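Long-range contact in hemolysin activator protein CdiB (Acinetobacter baumannii ACICU, PDB 6WIL), which probably secretes a contact-dependent growth inhibition toxin across the bacterial outer membrane, as a two-partner secretion transporter of the Omp85 superfamily: residues A[434-445]-A[475-486]. Residues are numbered along the deposited sequence; the frame is centred on the assembly and turned at random.
Sequences AQYRLNWRGQYA and DNGQYVQQEISL. With C8E ((hydroxyethyloxy)tri(ethyloxy)octane), chain D.
OE1 of Q478 meets the edge of the W440 indole, accepting a hydrogen bond from NE1 (2.7 Å), while G442 N lies over one face, near the rim. The bond lies in the indole plane and on a carbonyl lone pair, with the ring and amide planes 76° apart. W440 CG lies anti to the backbone N (chi1 177°), carrying the indole toward Q478. Anchored through OE1, the Q478 amide turns NE2 to O12 and O15 of the bound detergent C8E, whose C7 lies 3.8 Å from W440 CH2. Y436 is also met at its edge: OH donates to Q482 OE1 (2.5 Å) and CD1 touches I484 CG1. L438 CD1 packs on V480 CG2 between these polar pairs. On the other face, R441 CB covers the Y479 ring (CH-pi, 4.1 Å to the centroid), while R441 NE forms a salt bridge with D420 OD1; E483 pairs likewise with R524 and R464. Paired backbone bonds from Q435/S485 to Q443/G477 join antiparallel neighbours of the 16-stranded barrel. Y436, L438, W440, V480, I484 and detergent dominate one face, Q482 and Q478 meeting the ring OH and NH; R437, N439, R441, Q481 and E483 occupy the other, consistent with a lipid-facing exterior and polar lumen.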
loop_
_atom_site.group_PDB
_atom_site.type_symbol
_atom_site.label_atom_id
_atom_site.label_comp_id
_atom_site.label_asym_id
_atom_site.label_seq_id
_atom_site.Cartn_x
_atom_site.Cartn_y
_atom_site.Cartn_z
ATOM N N ALA A 434 15.009 -5.932 -17.304
ATOM C CA ALA A 434 14.832 -6.828 -16.171
ATOM C C ALA A 434 14.180 -6.066 -15.028
ATOM O O ALA A 434 14.085 -4.837 -15.046
ATOM C CB ALA A 434 16.165 -7.438 -15.725
ATOM N N GLN A 435 13.735 -6.813 -14.021
ATOM C CA GLN A 435 13.126 -6.244 -12.829
ATOM C C GLN A 435 13.692 -6.938 -11.599
ATOM O O GLN A 435 13.896 -8.155 -11.606
ATOM C CB GLN A 435 11.597 -6.389 -12.856
ATOM C CG GLN A 435 10.853 -5.349 -12.032
ATOM C CD GLN A 435 10.393 -4.170 -12.868
ATOM O OE1 GLN A 435 10.421 -4.218 -14.098
ATOM N NE2 GLN A 435 9.961 -3.104 -12.203
ATOM N N TYR A 436 13.956 -6.163 -10.553
ATOM C CA TYR A 436 14.416 -6.700 -9.279
ATOM C C TYR A 436 13.359 -6.449 -8.216
ATOM O O TYR A 436 12.795 -5.354 -8.135
ATOM C CB TYR A 436 15.747 -6.077 -8.848
ATOM C CG TYR A 436 16.119 -6.383 -7.414
ATOM C CD1 TYR A 436 16.706 -7.592 -7.070
ATOM C CD2 TYR A 436 15.877 -5.461 -6.404
ATOM C CE1 TYR A 436 17.042 -7.873 -5.759
ATOM C CE2 TYR A 436 16.209 -5.732 -5.094
ATOM C CZ TYR A 436 16.793 -6.938 -4.776
ATOM O OH TYR A 436 17.125 -7.208 -3.470
ATOM N N ARG A 437 13.106 -7.462 -7.392
ATOM C CA ARG A 437 12.045 -7.398 -6.396
ATOM C C ARG A 437 12.545 -7.930 -5.062
ATOM O O ARG A 437 13.098 -9.032 -5.001
ATOM C CB ARG A 437 10.826 -8.203 -6.850
ATOM C CG ARG A 437 9.708 -8.233 -5.835
ATOM C CD ARG A 437 8.727 -7.112 -6.084
ATOM N NE ARG A 437 7.626 -7.129 -5.130
ATOM C CZ ARG A 437 6.616 -7.990 -5.176
ATOM N NH1 ARG A 437 5.655 -7.934 -4.266
ATOM N NH2 ARG A 437 6.571 -8.918 -6.123
ATOM N N LEU A 438 12.331 -7.155 -3.998
ATOM C CA LEU A 438 12.653 -7.576 -2.641
ATOM C C LEU A 438 11.428 -7.419 -1.755
ATOM O O LEU A 438 10.836 -6.336 -1.696
ATOM C CB LEU A 438 13.825 -6.771 -2.063
ATOM C CG LEU A 438 14.204 -7.052 -0.603
ATOM C CD1 LEU A 438 15.714 -7.136 -0.447
ATOM C CD2 LEU A 438 13.639 -5.988 0.334
ATOM N N ASN A 439 11.058 -8.498 -1.067
ATOM C CA ASN A 439 9.984 -8.497 -0.081
ATOM C C ASN A 439 10.567 -8.839 1.282
ATOM O O ASN A 439 11.264 -9.847 1.426
ATOM C CB ASN A 439 8.891 -9.505 -0.445
ATOM C CG ASN A 439 8.252 -9.213 -1.780
ATOM O OD1 ASN A 439 8.061 -8.055 -2.149
ATOM N ND2 ASN A 439 7.919 -10.266 -2.520
ATOM N N TRP A 440 10.274 -8.007 2.279
ATOM C CA TRP A 440 10.761 -8.218 3.634
ATOM C C TRP A 440 9.619 -8.052 4.624
ATOM O O TRP A 440 8.880 -7.064 4.568
ATOM C CB TRP A 440 11.888 -7.245 3.979
ATOM C CG TRP A 440 12.368 -7.387 5.390
ATOM C CD1 TRP A 440 13.355 -8.215 5.841
ATOM C CD2 TRP A 440 11.879 -6.683 6.539
ATOM N NE1 TRP A 440 13.514 -8.066 7.199
ATOM C CE2 TRP A 440 12.621 -7.131 7.650
ATOM C CE3 TRP A 440 10.889 -5.715 6.735
ATOM C CZ2 TRP A 440 12.402 -6.647 8.938
ATOM C CZ3 TRP A 440 10.676 -5.236 8.013
ATOM C CH2 TRP A 440 11.427 -5.701 9.098
ATOM N N ARG A 441 9.491 -9.012 5.535
ATOM C CA ARG A 441 8.507 -8.961 6.604
ATOM C C ARG A 441 9.175 -9.383 7.903
ATOM O O ARG A 441 9.974 -10.322 7.917
ATOM C CB ARG A 441 7.307 -9.866 6.296
ATOM C CG ARG A 441 6.331 -10.022 7.443
ATOM C CD ARG A 441 4.938 -10.340 6.937
ATOM N NE ARG A 441 4.431 -9.291 6.056
ATOM C CZ ARG A 441 3.204 -9.274 5.545
ATOM N NH1 ARG A 441 2.821 -8.281 4.754
ATOM N NH2 ARG A 441 2.359 -10.249 5.835
ATOM N N GLY A 442 8.855 -8.687 8.983
ATOM C CA GLY A 442 9.490 -8.946 10.261
ATOM C C GLY A 442 8.503 -8.829 11.401
ATOM O O GLY A 442 7.544 -8.057 11.350
ATOM N N GLN A 443 8.763 -9.606 12.450
ATOM C CA GLN A 443 7.920 -9.638 13.635
ATOM C C GLN A 443 8.795 -9.702 14.878
ATOM O O GLN A 443 9.760 -10.471 14.927
ATOM C CB GLN A 443 6.964 -10.836 13.594
ATOM C CG GLN A 443 6.301 -11.157 14.911
ATOM C CD GLN A 443 5.323 -12.303 14.791
ATOM O OE1 GLN A 443 4.527 -12.356 13.853
ATOM N NE2 GLN A 443 5.380 -13.233 15.737
ATOM N N TYR A 444 8.456 -8.888 15.877
ATOM C CA TYR A 444 9.159 -8.863 17.156
ATOM C C TYR A 444 8.139 -8.899 18.284
ATOM O O TYR A 444 7.258 -8.036 18.354
ATOM C CB TYR A 444 10.049 -7.623 17.280
ATOM C CG TYR A 444 10.509 -7.358 18.696
ATOM C CD1 TYR A 444 11.538 -8.101 19.265
ATOM C CD2 TYR A 444 9.911 -6.371 19.467
ATOM C CE1 TYR A 444 11.956 -7.865 20.562
ATOM C CE2 TYR A 444 10.322 -6.128 20.762
ATOM C CZ TYR A 444 11.344 -6.876 21.306
ATOM O OH TYR A 444 11.749 -6.627 22.597
ATOM N N ALA A 445 8.269 -9.883 19.169
ATOM C CA ALA A 445 7.363 -10.056 20.299
ATOM C C ALA A 445 8.120 -9.882 21.608
ATOM O O ALA A 445 9.004 -10.700 21.918
ATOM C CB ALA A 445 6.700 -11.433 20.255
ATOM N N ASP A 475 8.983 -16.669 18.279
ATOM C CA ASP A 475 8.228 -15.475 18.645
ATOM C C ASP A 475 8.675 -14.267 17.828
ATOM O O ASP A 475 7.858 -13.413 17.458
ATOM C CB ASP A 475 8.381 -15.204 20.140
ATOM C CG ASP A 475 7.334 -15.913 20.966
ATOM O OD1 ASP A 475 6.635 -16.795 20.421
ATOM O OD2 ASP A 475 7.187 -15.563 22.153
ATOM N N ASN A 476 9.966 -14.182 17.536
ATOM C CA ASN A 476 10.511 -13.174 16.645
ATOM C C ASN A 476 10.943 -13.846 15.351
ATOM O O ASN A 476 11.289 -15.031 15.333
ATOM C CB ASN A 476 11.698 -12.450 17.285
ATOM C CG ASN A 476 11.423 -12.039 18.714
ATOM O OD1 ASN A 476 10.292 -11.706 19.069
ATOM N ND2 ASN A 476 12.458 -12.072 19.549
ATOM N N GLY A 477 10.910 -13.088 14.265
ATOM C CA GLY A 477 11.247 -13.661 12.977
ATOM C C GLY A 477 11.216 -12.611 11.891
ATOM O O GLY A 477 10.668 -11.517 12.058
ATOM N N GLN A 478 11.826 -12.969 10.767
ATOM C CA GLN A 478 11.821 -12.127 9.581
ATOM C C GLN A 478 12.245 -12.975 8.394
ATOM O O GLN A 478 13.017 -13.926 8.544
ATOM C CB GLN A 478 12.752 -10.918 9.737
ATOM C CG GLN A 478 14.230 -11.267 9.743
ATOM C CD GLN A 478 15.123 -10.057 9.946
ATOM O OE1 GLN A 478 15.117 -9.117 9.147
ATOM N NE2 GLN A 478 15.900 -10.074 11.025
ATOM N N TYR A 479 11.719 -12.639 7.222
ATOM C CA TYR A 479 12.198 -13.230 5.984
ATOM C C TYR A 479 12.443 -12.138 4.957
ATOM O O TYR A 479 11.831 -11.067 5.003
ATOM C CB TYR A 479 11.232 -14.294 5.410
ATOM C CG TYR A 479 9.848 -13.824 5.004
ATOM C CD1 TYR A 479 9.654 -13.032 3.873
ATOM C CD2 TYR A 479 8.727 -14.226 5.718
ATOM C CE1 TYR A 479 8.387 -12.619 3.495
ATOM C CE2 TYR A 479 7.457 -13.820 5.347
ATOM C CZ TYR A 479 7.292 -13.019 4.233
ATOM O OH TYR A 479 6.030 -12.620 3.863
ATOM N N VAL A 480 13.358 -12.416 4.035
ATOM C CA VAL A 480 13.607 -11.540 2.902
ATOM C C VAL A 480 13.566 -12.386 1.638
ATOM O O VAL A 480 14.352 -13.330 1.486
ATOM C CB VAL A 480 14.940 -10.781 3.026
ATOM C CG1 VAL A 480 16.071 -11.714 3.425
ATOM C CG2 VAL A 480 15.255 -10.061 1.726
ATOM N N GLN A 481 12.628 -12.071 0.755
ATOM C CA GLN A 481 12.517 -12.710 -0.545
ATOM C C GLN A 481 13.144 -11.806 -1.595
ATOM O O GLN A 481 12.896 -10.596 -1.613
ATOM C CB GLN A 481 11.053 -12.984 -0.893
ATOM C CG GLN A 481 10.340 -13.890 0.097
ATOM C CD GLN A 481 8.832 -13.855 -0.061
ATOM O OE1 GLN A 481 8.252 -12.820 -0.394
ATOM N NE2 GLN A 481 8.189 -14.991 0.178
ATOM N N GLN A 482 13.965 -12.390 -2.460
ATOM C CA GLN A 482 14.604 -11.642 -3.532
ATOM C C GLN A 482 14.379 -12.358 -4.852
ATOM O O GLN A 482 14.386 -13.591 -4.910
ATOM C CB GLN A 482 16.102 -11.455 -3.276
ATOM C CG GLN A 482 16.402 -10.409 -2.221
ATOM C CD GLN A 482 17.884 -10.157 -2.063
ATOM O OE1 GLN A 482 18.397 -9.120 -2.481
ATOM N NE2 GLN A 482 18.581 -11.106 -1.453
ATOM N N GLU A 483 14.185 -11.578 -5.911
ATOM C CA GLU A 483 13.776 -12.136 -7.189
ATOM C C GLU A 483 14.182 -11.189 -8.308
ATOM O O GLU A 483 14.081 -9.968 -8.165
ATOM C CB GLU A 483 12.262 -12.379 -7.213
ATOM C CG GLU A 483 11.688 -12.748 -8.568
ATOM C CD GLU A 483 10.175 -12.809 -8.543
ATOM O OE1 GLU A 483 9.628 -13.614 -7.759
ATOM O OE2 GLU A 483 9.532 -12.039 -9.289
ATOM N N ILE A 484 14.648 -11.767 -9.411
ATOM C CA ILE A 484 14.952 -11.037 -10.633
ATOM C C ILE A 484 14.182 -11.688 -11.771
ATOM O O ILE A 484 14.269 -12.905 -11.966
ATOM C CB ILE A 484 16.459 -11.036 -10.943
ATOM C CG1 ILE A 484 17.231 -10.316 -9.837
ATOM C CG2 ILE A 484 16.720 -10.401 -12.299
ATOM C CD1 ILE A 484 18.678 -10.703 -9.785
ATOM N N SER A 485 13.435 -10.883 -12.520
ATOM C CA SER A 485 12.692 -11.353 -13.678
ATOM C C SER A 485 13.153 -10.604 -14.921
ATOM O O SER A 485 13.385 -9.392 -14.875
ATOM C CB SER A 485 11.184 -11.174 -13.478
ATOM O OG SER A 485 10.862 -9.820 -13.219
ATOM N N LEU A 486 13.297 -11.340 -16.026
ATOM C CA LEU A 486 13.665 -10.780 -17.320
ATOM C C LEU A 486 12.648 -11.214 -18.364
ATOM O O LEU A 486 12.092 -12.311 -18.288
ATOM C CB LEU A 486 15.084 -11.214 -17.759
ATOM C CG LEU A 486 15.471 -12.690 -17.932
ATOM C CD1 LEU A 486 15.145 -13.224 -19.335
ATOM C CD2 LEU A 486 16.953 -12.879 -17.608
HETATM C C1 C8E D . 10.162 -1.068 16.112
HETATM C C2 C8E D . 9.928 -2.528 15.725
HETATM C C3 C8E D . 9.421 -2.611 14.286
HETATM C C4 C8E D . 9.244 -4.076 13.892
HETATM C C5 C8E D . 10.613 -4.741 13.766
HETATM C C6 C8E D . 10.419 -6.242 13.581
HETATM C C7 C8E D . 11.561 -6.799 12.736
HETATM C C8 C8E D . 12.667 -7.324 13.647
HETATM O O9 C8E D . 12.838 -8.690 13.395
HETATM C C10 C8E D . 13.811 -9.314 14.184
HETATM C C11 C8E D . 13.707 -10.828 14.011
HETATM O O12 C8E D . 14.983 -11.366 13.805
HETATM C C13 C8E D . 15.035 -12.764 13.881
HETATM C C14 C8E D . 16.474 -13.239 13.677
HETATM O O15 C8E D . 17.194 -12.295 12.935
HETATM C C16 C8E D . 18.487 -12.709 12.591
HETATM C C17 C8E D . 19.001 -11.901 11.397
HETATM O O18 C8E D . 19.179 -10.560 11.758
HETATM C C19 C8E D . 19.937 -9.819 10.844
HETATM C C20 C8E D . 19.121 -8.636 10.320
HETATM O O21 C8E D . 18.679 -7.848 11.390
HETATM O O HOH W 1 10.904 -9.221 -10.204
#